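Side-chain contacts in estrogen receptor (Crassostrea gigas, PDB 4N1Y), which probably acts as a nuclear-receptor transcription factor with constitutive activity, its ancestral hormone-operated switch having become vestigial in evolution: residues I206-F209 / Q210-K213; E75-W78 / M79-L83; V42-A45 / E46-L49; L104-D107 / R108-S112. One frame throughout, in Å; residues are numbered along the deposited sequence.

Contact 1: residues I206-F209 / Q210-K213; sequences IAFF and QRLK
F208 and L212, one helical turn apart, provide the apolar pairing: F208 CE2 lies 3.8 Å from L212 CD1. The phenylalanine can lean along the helix because its CG stands opposite the backbone N and beside the carbonyl carbon (chi1 179°). A second packing pair joins a methyl to an amide, I206 CG2 resting 4.0 Å from Q210 CD as the two side chains cross. The extended glutamine also passes I206 O with its CG and gives L228 O a weak hydrogen bond through NE2. With an alanine here, the I206 methyl would probably lose this cover and L228 O its weak donor. The polar-aromatic pair is different again. R211 NH2 comes to 3.6 Å from F208 CD1 at the ring edge, with the ring and guanidinium planes 70° apart, so the cation does not lie flat over the ring. Beneath these pairs run ordinary helical bonds, among them L212 N to F208 O at 2.9 Å. Within helix 187-215, I206 and F209 face M79 of helix 67-89, F209 also meets V42 of helix 34-56, and K213 holds D229 of helix 222-229 by a salt bridge, tying the C-terminal helix to the body of the domain.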
loop_
_atom_site.group_PDB
_atom_site.type_symbol
_atom_site.label_atom_id
_atom_site.label_comp_id
_atom_site.label_asym_id
_atom_site.label_seq_id
_atom_site.Cartn_x
_atom_site.Cartn_y
_atom_site.Cartn_z
ATOM N N ILE B 206 -13.004 1.304 1.105
ATOM C CA ILE B 206 -13.792 0.588 2.096
ATOM C C ILE B 206 -14.339 1.543 3.150
ATOM O O ILE B 206 -15.520 1.475 3.479
ATOM C CB ILE B 206 -12.963 -0.527 2.756
ATOM C CG1 ILE B 206 -12.834 -1.706 1.780
ATOM C CG2 ILE B 206 -13.596 -0.977 4.078
ATOM C CD1 ILE B 206 -11.789 -2.696 2.148
ATOM N N ALA B 207 -13.507 2.469 3.624
ATOM C CA ALA B 207 -13.951 3.447 4.609
ATOM C C ALA B 207 -15.120 4.251 4.081
ATOM O O ALA B 207 -16.091 4.495 4.807
ATOM C CB ALA B 207 -12.827 4.366 5.001
ATOM N N PHE B 208 -15.030 4.671 2.825
ATOM C CA PHE B 208 -16.121 5.434 2.218
ATOM C C PHE B 208 -17.411 4.616 2.136
ATOM O O PHE B 208 -18.486 5.104 2.472
ATOM C CB PHE B 208 -15.719 5.936 0.829
ATOM C CG PHE B 208 -16.800 6.716 0.130
ATOM C CD1 PHE B 208 -16.997 8.060 0.421
ATOM C CD2 PHE B 208 -17.578 6.127 -0.849
ATOM C CE1 PHE B 208 -17.976 8.790 -0.219
ATOM C CE2 PHE B 208 -18.557 6.853 -1.497
ATOM C CZ PHE B 208 -18.753 8.187 -1.186
ATOM N N PHE B 209 -17.298 3.366 1.705
ATOM C CA PHE B 209 -18.467 2.516 1.563
ATOM C C PHE B 209 -19.095 2.215 2.929
ATOM O O PHE B 209 -20.317 2.084 3.041
ATOM C CB PHE B 209 -18.101 1.233 0.829
ATOM C CG PHE B 209 -18.216 1.348 -0.661
ATOM C CD1 PHE B 209 -17.444 2.261 -1.358
ATOM C CD2 PHE B 209 -19.093 0.547 -1.367
ATOM C CE1 PHE B 209 -17.548 2.371 -2.723
ATOM C CE2 PHE B 209 -19.200 0.658 -2.739
ATOM C CZ PHE B 209 -18.431 1.573 -3.412
ATOM N N GLN B 210 -18.266 2.133 3.969
ATOM C CA GLN B 210 -18.785 1.918 5.305
ATOM C C GLN B 210 -19.659 3.096 5.716
ATOM O O GLN B 210 -20.711 2.908 6.331
ATOM C CB GLN B 210 -17.650 1.737 6.312
ATOM C CG GLN B 210 -16.862 0.446 6.168
ATOM C CD GLN B 210 -15.715 0.352 7.164
ATOM O OE1 GLN B 210 -14.997 1.326 7.388
ATOM N NE2 GLN B 210 -15.544 -0.819 7.772
ATOM N N ARG B 211 -19.264 4.306 5.332
ATOM C CA ARG B 211 -20.021 5.496 5.715
ATOM C C ARG B 211 -21.248 5.673 4.828
ATOM O O ARG B 211 -22.236 6.274 5.229
ATOM C CB ARG B 211 -19.151 6.748 5.654
ATOM C CG ARG B 211 -18.221 6.953 6.839
ATOM C CD ARG B 211 -17.412 8.219 6.662
ATOM N NE ARG B 211 -17.024 8.429 5.275
ATOM C CZ ARG B 211 -16.442 9.536 4.823
ATOM N NH1 ARG B 211 -16.170 10.537 5.663
ATOM N NH2 ARG B 211 -16.092 9.619 3.537
ATOM N N LEU B 212 -21.168 5.154 3.612
ATOM C CA LEU B 212 -22.325 5.058 2.732
ATOM C C LEU B 212 -23.347 4.133 3.348
ATOM O O LEU B 212 -24.546 4.446 3.387
ATOM C CB LEU B 212 -21.933 4.532 1.354
ATOM C CG LEU B 212 -21.862 5.567 0.237
ATOM C CD1 LEU B 212 -21.785 4.844 -1.088
ATOM C CD2 LEU B 212 -23.042 6.509 0.294
ATOM N N LYS B 213 -22.859 2.977 3.795
ATOM C CA LYS B 213 -23.707 1.983 4.439
ATOM C C LYS B 213 -24.475 2.626 5.575
ATOM O O LYS B 213 -25.688 2.476 5.673
ATOM C CB LYS B 213 -22.875 0.816 4.976
ATOM C CG LYS B 213 -23.702 -0.366 5.438
ATOM C CD LYS B 213 -22.797 -1.495 5.869
ATOM C CE LYS B 213 -22.073 -1.123 7.152
ATOM N NZ LYS B 213 -20.820 -1.910 7.329
#

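Contact 2: residues E75-W78 / M79-L83; sequences ECCW and MELLL
W78 places its CG between the backbone N and the carbonyl carbon (chi1 59°), a turn that folds the indole forward over the start of M79. C77 makes a similar choice (chi1 78°), and its SG comes to 3.5 Å from L81 CD1. Over one indole face sits M79 CB, 4.2 Å from the centroid of the six-membered ring and only 9° from its normal, a CH-pi contact. The methionine chain then bends at chi2 and chi3, bringing SD to 5.0 Å from the same centroid in an oblique Met-aromatic contact, while CE touches W78 CH2 at 3.9 Å. L82 CD1 approaches the ring obliquely, 3.9 Å from W78 CE3. The M79 amide N lies over the same face, at a kink where regular i to i-4 bonding is interrupted at M79 and E80; it resumes with L81 N to C77 O at 3.0 Å. I206 and L49 close on W78 from helices 187-215 and 34-56. The chemistry is therefore mainly dispersive, sulfur, indole and leucine methyls packed together in the middle of the helical sandwich. Its buried charge, E80, has a salt-bridge partner in R199, which probably offsets the cost of burying a carboxylate beside C77.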
loop_
_atom_site.group_PDB
_atom_site.type_symbol
_atom_site.label_atom_id
_atom_site.label_comp_id
_atom_site.label_asym_id
_atom_site.label_seq_id
_atom_site.Cartn_x
_atom_site.Cartn_y
_atom_site.Cartn_z
ATOM N N GLU B 75 -11.785 -10.942 2.374
ATOM C CA GLU B 75 -12.241 -9.859 3.237
ATOM C C GLU B 75 -11.214 -8.725 3.266
ATOM O O GLU B 75 -11.574 -7.548 3.268
ATOM C CB GLU B 75 -12.508 -10.363 4.660
ATOM C CG GLU B 75 -13.909 -10.964 4.864
ATOM C CD GLU B 75 -14.074 -11.651 6.211
ATOM O OE1 GLU B 75 -13.125 -11.619 7.030
ATOM O OE2 GLU B 75 -15.151 -12.238 6.450
ATOM N N CYS B 76 -9.934 -9.063 3.212
ATOM C CA CYS B 76 -8.936 -8.008 3.232
ATOM C C CYS B 76 -8.898 -7.210 1.931
ATOM O O CYS B 76 -8.916 -5.980 1.968
ATOM C CB CYS B 76 -7.550 -8.576 3.530
ATOM S SG CYS B 76 -7.322 -9.208 5.211
ATOM N N CYS B 77 -8.913 -7.896 0.791
ATOM C CA CYS B 77 -8.477 -7.256 -0.443
ATOM C C CYS B 77 -9.556 -7.048 -1.520
ATOM O O CYS B 77 -9.227 -6.638 -2.640
ATOM C CB CYS B 77 -7.339 -8.075 -1.053
ATOM S SG CYS B 77 -7.951 -9.552 -1.899
ATOM N N TRP B 78 -10.825 -7.296 -1.195
ATOM C CA TRP B 78 -11.882 -7.241 -2.206
ATOM C C TRP B 78 -11.928 -5.886 -2.879
ATOM O O TRP B 78 -12.035 -5.803 -4.105
ATOM C CB TRP B 78 -13.247 -7.557 -1.597
ATOM C CG TRP B 78 -13.655 -6.621 -0.492
ATOM C CD1 TRP B 78 -13.222 -6.645 0.806
ATOM C CD2 TRP B 78 -14.600 -5.548 -0.577
ATOM N NE1 TRP B 78 -13.823 -5.643 1.527
ATOM C CE2 TRP B 78 -14.668 -4.950 0.701
ATOM C CE3 TRP B 78 -15.376 -5.018 -1.613
ATOM C CZ2 TRP B 78 -15.483 -3.852 0.968
ATOM C CZ3 TRP B 78 -16.187 -3.926 -1.341
ATOM C CH2 TRP B 78 -16.237 -3.362 -0.062
ATOM N N MET B 79 -11.816 -4.823 -2.093
ATOM C CA MET B 79 -11.903 -3.484 -2.666
ATOM C C MET B 79 -10.708 -3.169 -3.567
ATOM O O MET B 79 -10.857 -2.489 -4.583
ATOM C CB MET B 79 -12.022 -2.429 -1.569
ATOM C CG MET B 79 -12.084 -1.005 -2.094
ATOM S SD MET B 79 -13.564 -0.703 -3.091
ATOM C CE MET B 79 -14.707 -0.210 -1.798
ATOM N N GLU B 80 -9.524 -3.637 -3.179
ATOM C CA GLU B 80 -8.324 -3.434 -3.991
ATOM C C GLU B 80 -8.506 -4.108 -5.347
ATOM O O GLU B 80 -8.204 -3.530 -6.391
ATOM C CB GLU B 80 -7.077 -3.997 -3.308
ATOM C CG GLU B 80 -6.906 -3.611 -1.857
ATOM C CD GLU B 80 -5.738 -4.336 -1.189
ATOM O OE1 GLU B 80 -4.655 -4.418 -1.808
ATOM O OE2 GLU B 80 -5.920 -4.869 -0.065
ATOM N N LEU B 81 -9.042 -5.324 -5.327
ATOM C CA LEU B 81 -9.266 -6.062 -6.559
ATOM C C LEU B 81 -10.224 -5.312 -7.474
ATOM O O LEU B 81 -9.974 -5.201 -8.668
ATOM C CB LEU B 81 -9.797 -7.461 -6.255
ATOM C CG LEU B 81 -8.736 -8.384 -5.643
ATOM C CD1 LEU B 81 -9.350 -9.695 -5.145
ATOM C CD2 LEU B 81 -7.564 -8.644 -6.609
ATOM N N LEU B 82 -11.318 -4.798 -6.915
ATOM C CA LEU B 82 -12.250 -4.007 -7.699
ATOM C C LEU B 82 -11.546 -2.834 -8.376
ATOM O O LEU B 82 -11.707 -2.636 -9.580
ATOM C CB LEU B 82 -13.400 -3.504 -6.836
ATOM C CG LEU B 82 -14.343 -4.589 -6.333
ATOM C CD1 LEU B 82 -15.372 -4.006 -5.392
ATOM C CD2 LEU B 82 -15.044 -5.258 -7.510
ATOM N N LEU B 83 -10.796 -2.055 -7.596
ATOM C CA LEU B 83 -10.119 -0.867 -8.111
ATOM C C LEU B 83 -8.997 -1.232 -9.080
ATOM O O LEU B 83 -8.815 -0.575 -10.107
ATOM C CB LEU B 83 -9.560 -0.028 -6.966
ATOM C CG LEU B 83 -10.635 0.397 -5.960
ATOM C CD1 LEU B 83 -10.069 1.319 -4.873
ATOM C CD2 LEU B 83 -11.817 1.049 -6.671
#

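Contact 3: residues V42-A45 / E46-L49; sequences VKLA and EREL
L44 overlaps the carboxylate end of E48, which crosses it obliquely with OE2 3.8 Å from L44 CG. The glutamate lies back along the helix, its CG beside the backbone N (chi1 -57°), which sets CG 3.2 Å from L44 O, and its extended chain carries OE2 on to the leucine. R47 adds a lighter touch, turning the edge of its guanidinium toward L44, with NH2 4.3 Å from CD1. On another side of helix 34-56, K43 and E46 lie alongside each other, pointing the same way. Their salt bridge joins K43 NZ to E46 OE2 at 2.9 Å, the ammonium arriving from above the carboxylate plane, 60° out of it. L82 of helix 67-89 packs on both A45 and E48, and R89 of that helix forms a long, weak ion pair with E48 OE1. A leucine in place of the glutamate would probably leave R89 without this counter-charge. A glutamate and an arginine on these two helices recall the pair that grips the phenolic hydroxyl of estradiol in vertebrate estrogen receptors. Here the chemistry divides into a partly exposed ion pair and a buried carboxylate, whose ionisation R89 would tend to favour against its leucine surroundings.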
loop_
_atom_site.group_PDB
_atom_site.type_symbol
_atom_site.label_atom_id
_atom_site.label_comp_id
_atom_site.label_asym_id
_atom_site.label_seq_id
_atom_site.Cartn_x
_atom_site.Cartn_y
_atom_site.Cartn_z
ATOM N N VAL B 42 -22.372 0.898 -6.404
ATOM C CA VAL B 42 -22.413 -0.052 -5.303
ATOM C C VAL B 42 -22.793 -1.444 -5.757
ATOM O O VAL B 42 -22.204 -2.424 -5.303
ATOM C CB VAL B 42 -23.415 0.396 -4.212
ATOM C CG1 VAL B 42 -23.908 -0.785 -3.385
ATOM C CG2 VAL B 42 -22.796 1.460 -3.341
ATOM N N LYS B 43 -23.771 -1.548 -6.647
ATOM C CA LYS B 43 -24.204 -2.878 -7.022
ATOM C C LYS B 43 -23.466 -3.458 -8.220
ATOM O O LYS B 43 -23.418 -4.678 -8.384
ATOM C CB LYS B 43 -25.705 -2.897 -7.200
ATOM C CG LYS B 43 -26.148 -3.832 -6.133
ATOM C CD LYS B 43 -27.591 -3.881 -5.710
ATOM C CE LYS B 43 -27.486 -4.771 -4.511
ATOM N NZ LYS B 43 -26.469 -4.131 -3.536
ATOM N N LEU B 44 -22.820 -2.601 -9.002
ATOM C CA LEU B 44 -21.900 -3.090 -9.999
ATOM C C LEU B 44 -20.803 -3.785 -9.212
ATOM O O LEU B 44 -20.338 -4.867 -9.583
ATOM C CB LEU B 44 -21.347 -1.958 -10.844
ATOM C CG LEU B 44 -20.490 -2.432 -12.006
ATOM C CD1 LEU B 44 -21.259 -3.389 -12.901
ATOM C CD2 LEU B 44 -19.993 -1.243 -12.784
ATOM N N ALA B 45 -20.451 -3.176 -8.080
ATOM C CA ALA B 45 -19.419 -3.698 -7.207
ATOM C C ALA B 45 -19.800 -5.065 -6.690
ATOM O O ALA B 45 -18.964 -5.960 -6.631
ATOM C CB ALA B 45 -19.183 -2.767 -6.060
ATOM N N GLU B 46 -21.057 -5.231 -6.311
ATOM C CA GLU B 46 -21.495 -6.506 -5.765
ATOM C C GLU B 46 -21.492 -7.633 -6.799
ATOM O O GLU B 46 -21.158 -8.774 -6.471
ATOM C CB GLU B 46 -22.869 -6.369 -5.122
ATOM C CG GLU B 46 -22.767 -6.649 -3.646
ATOM C CD GLU B 46 -24.093 -6.833 -2.965
ATOM O OE1 GLU B 46 -24.662 -7.943 -3.053
ATOM O OE2 GLU B 46 -24.546 -5.865 -2.318
ATOM N N ARG B 47 -21.844 -7.324 -8.043
ATOM C CA ARG B 47 -21.828 -8.349 -9.079
ATOM C C ARG B 47 -20.376 -8.741 -9.371
ATOM O O ARG B 47 -20.054 -9.919 -9.483
ATOM C CB ARG B 47 -22.533 -7.851 -10.338
ATOM C CG ARG B 47 -23.995 -7.495 -10.103
ATOM C CD ARG B 47 -24.814 -7.493 -11.400
ATOM N NE ARG B 47 -24.068 -6.892 -12.507
ATOM C CZ ARG B 47 -24.188 -7.245 -13.782
ATOM N NH1 ARG B 47 -25.035 -8.207 -14.136
ATOM N NH2 ARG B 47 -23.462 -6.630 -14.705
ATOM N N GLU B 48 -19.486 -7.757 -9.435
ATOM C CA GLU B 48 -18.086 -8.047 -9.713
ATOM C C GLU B 48 -17.527 -8.783 -8.488
ATOM O O GLU B 48 -16.599 -9.587 -8.597
ATOM C CB GLU B 48 -17.285 -6.765 -10.053
ATOM C CG GLU B 48 -17.865 -5.957 -11.261
ATOM C CD GLU B 48 -17.109 -4.655 -11.625
ATOM O OE1 GLU B 48 -16.449 -4.050 -10.745
ATOM O OE2 GLU B 48 -17.227 -4.207 -12.797
ATOM N N LEU B 49 -18.117 -8.525 -7.326
ATOM C CA LEU B 49 -17.691 -9.190 -6.104
ATOM C C LEU B 49 -17.954 -10.701 -6.120
ATOM O O LEU B 49 -17.074 -11.489 -5.772
ATOM C CB LEU B 49 -18.375 -8.549 -4.896
ATOM C CG LEU B 49 -17.838 -8.946 -3.517
ATOM C CD1 LEU B 49 -16.331 -8.767 -3.436
ATOM C CD2 LEU B 49 -18.535 -8.151 -2.412
#

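Contact 4: residues L104-D107 / R108-S112; sequences LVLD and RSSWS
W111 turns its indole back against the strand it follows, and the firm half of this contact is built on that ring. With CG opposite its own carbonyl carbon (chi1 -52°), the ring brings NE1 to 2.9 Å from L106 O. The donor stands 62° out of the carbonyl plane, and so is not on a lone pair. The indole face lies over the peptide that joins strand to helix, with D107 C 3.5 Å above the ring plane and toward its rim, while W111 N bonds D107 O at 3.1 Å. The same tryptophan thus holds two successive carbonyls, one by its side chain and one by its backbone. F120 of helix 117-132 meets the indole edge to face. L106 completes the close part on S110, CB to CB 3.7 Å. Strand 104-107 and helix 108-112 meet nearly at a right angle, 86°, and L106 pairs with L98 of the neighbouring strand.

The outer side is looser and polar. R108 and S109 are exposed; D107 occupies the N-cap position, yet its side chain makes no capping bond. D107 OD1 and R108 NE are 4.5 Å apart, too far for a salt bridge, and the carboxylate and guanidinium planes stand almost perpendicular. R108 instead gives NH2 to G95 O, and one face of its guanidinium lies over W111 CZ3, where the arginine rejoins the packed ring. The chemistry implies that the junction between beta hairpin and helix is probably held in good part by a buried indole, whose N-H bonds a strand carbonyl, while the D107-R108 attraction probably adds little.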
loop_
_atom_site.group_PDB
_atom_site.type_symbol
_atom_site.label_atom_id
_atom_site.label_comp_id
_atom_site.label_asym_id
_atom_site.label_seq_id
_atom_site.Cartn_x
_atom_site.Cartn_y
_atom_site.Cartn_z
ATOM N N LEU B 104 -20.836 2.456 -18.138
ATOM C CA LEU B 104 -20.699 3.460 -17.097
ATOM C C LEU B 104 -19.296 4.060 -17.001
ATOM O O LEU B 104 -18.516 3.687 -16.114
ATOM C CB LEU B 104 -21.085 2.851 -15.750
ATOM C CG LEU B 104 -21.275 3.851 -14.622
ATOM C CD1 LEU B 104 -22.362 4.809 -15.075
ATOM C CD2 LEU B 104 -21.668 3.143 -13.339
ATOM N N VAL B 105 -18.969 4.981 -17.901
ATOM C CA VAL B 105 -17.685 5.675 -17.834
ATOM C C VAL B 105 -17.830 7.047 -17.172
ATOM O O VAL B 105 -18.531 7.915 -17.678
ATOM C CB VAL B 105 -17.094 5.858 -19.228
ATOM C CG1 VAL B 105 -15.730 6.513 -19.139
ATOM C CG2 VAL B 105 -17.000 4.514 -19.922
ATOM N N LEU B 106 -17.135 7.241 -16.058
ATOM C CA LEU B 106 -17.235 8.466 -15.268
ATOM C C LEU B 106 -15.950 9.293 -15.268
ATOM O O LEU B 106 -14.864 8.792 -14.963
ATOM C CB LEU B 106 -17.612 8.130 -13.828
ATOM C CG LEU B 106 -18.874 7.307 -13.613
ATOM C CD1 LEU B 106 -19.131 7.170 -12.128
ATOM C CD2 LEU B 106 -20.046 7.971 -14.303
ATOM N N ASP B 107 -16.077 10.565 -15.610
ATOM C CA ASP B 107 -14.932 11.465 -15.596
ATOM C C ASP B 107 -14.904 12.275 -14.283
ATOM O O ASP B 107 -15.847 12.192 -13.483
ATOM C CB ASP B 107 -15.000 12.373 -16.834
ATOM C CG ASP B 107 -13.712 13.133 -17.096
ATOM O OD1 ASP B 107 -12.826 13.153 -16.212
ATOM O OD2 ASP B 107 -13.582 13.675 -18.222
ATOM N N ARG B 108 -13.838 13.068 -14.099
ATOM C CA ARG B 108 -13.538 13.803 -12.857
ATOM C C ARG B 108 -14.765 14.549 -12.372
ATOM O O ARG B 108 -14.982 14.701 -11.167
ATOM C CB ARG B 108 -12.360 14.765 -13.052
ATOM C CG ARG B 108 -11.278 14.125 -13.898
ATOM C CD ARG B 108 -9.872 14.722 -13.836
ATOM N NE ARG B 108 -8.919 13.635 -14.045
ATOM C CZ ARG B 108 -7.842 13.388 -13.302
ATOM N NH1 ARG B 108 -7.516 14.173 -12.283
ATOM N NH2 ARG B 108 -7.080 12.349 -13.594
ATOM N N SER B 109 -15.531 15.055 -13.330
ATOM C CA SER B 109 -16.792 15.706 -13.054
ATOM C C SER B 109 -17.709 14.827 -12.211
ATOM O O SER B 109 -18.211 15.251 -11.167
ATOM C CB SER B 109 -17.475 16.053 -14.369
ATOM O OG SER B 109 -16.521 16.435 -15.340
ATOM N N SER B 110 -17.898 13.590 -12.654
ATOM C CA SER B 110 -18.740 12.657 -11.919
ATOM C C SER B 110 -18.126 12.325 -10.559
ATOM O O SER B 110 -18.845 12.210 -9.562
ATOM C CB SER B 110 -18.951 11.371 -12.719
ATOM O OG SER B 110 -19.569 11.627 -13.964
ATOM N N TRP B 111 -16.798 12.200 -10.518
ATOM C CA TRP B 111 -16.119 11.819 -9.283
ATOM C C TRP B 111 -16.447 12.795 -8.174
ATOM O O TRP B 111 -16.604 12.407 -7.018
ATOM C CB TRP B 111 -14.594 11.772 -9.444
ATOM C CG TRP B 111 -14.069 10.948 -10.587
ATOM C CD1 TRP B 111 -14.767 10.060 -11.365
ATOM C CD2 TRP B 111 -12.716 10.913 -11.057
ATOM N NE1 TRP B 111 -13.937 9.499 -12.305
ATOM C CE2 TRP B 111 -12.670 10.000 -12.135
ATOM C CE3 TRP B 111 -11.540 11.571 -10.676
ATOM C CZ2 TRP B 111 -11.489 9.729 -12.834
ATOM C CZ3 TRP B 111 -10.375 11.308 -11.371
ATOM C CH2 TRP B 111 -10.358 10.395 -12.439
ATOM N N SER B 112 -16.545 14.065 -8.536
ATOM C CA SER B 112 -16.911 15.090 -7.582
ATOM C C SER B 112 -18.347 14.905 -7.095
ATOM O O SER B 112 -18.630 15.081 -5.913
ATOM C CB SER B 112 -16.723 16.463 -8.204
ATOM O OG SER B 112 -16.797 16.367 -9.615
#

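How the contacts relate
Contacts 1, 2 and 3 illustrate how local turns of separate helices mesh into one core. Contact 1 meets contact 2 where I206 CG1 lies 3.5 Å from M79 CB, and meets contact 3 where F209 CE2 lies 3.7 Å from V42 CG2. Contacts 2 and 3, on consecutive helices, join through L82 CD2 and E48 CB at 3.7 Å. Their centres are 12 to 14 Å apart. Contact 4 stands aside at the hairpin, touching none of them; its nearest atoms come within about 5 Å of contact 3. By analogy with vertebrate estrogen receptors, contact 3 probably borders the region corresponding to the hormone pocket; contacts 1 and 3 both also touch helix 222-229.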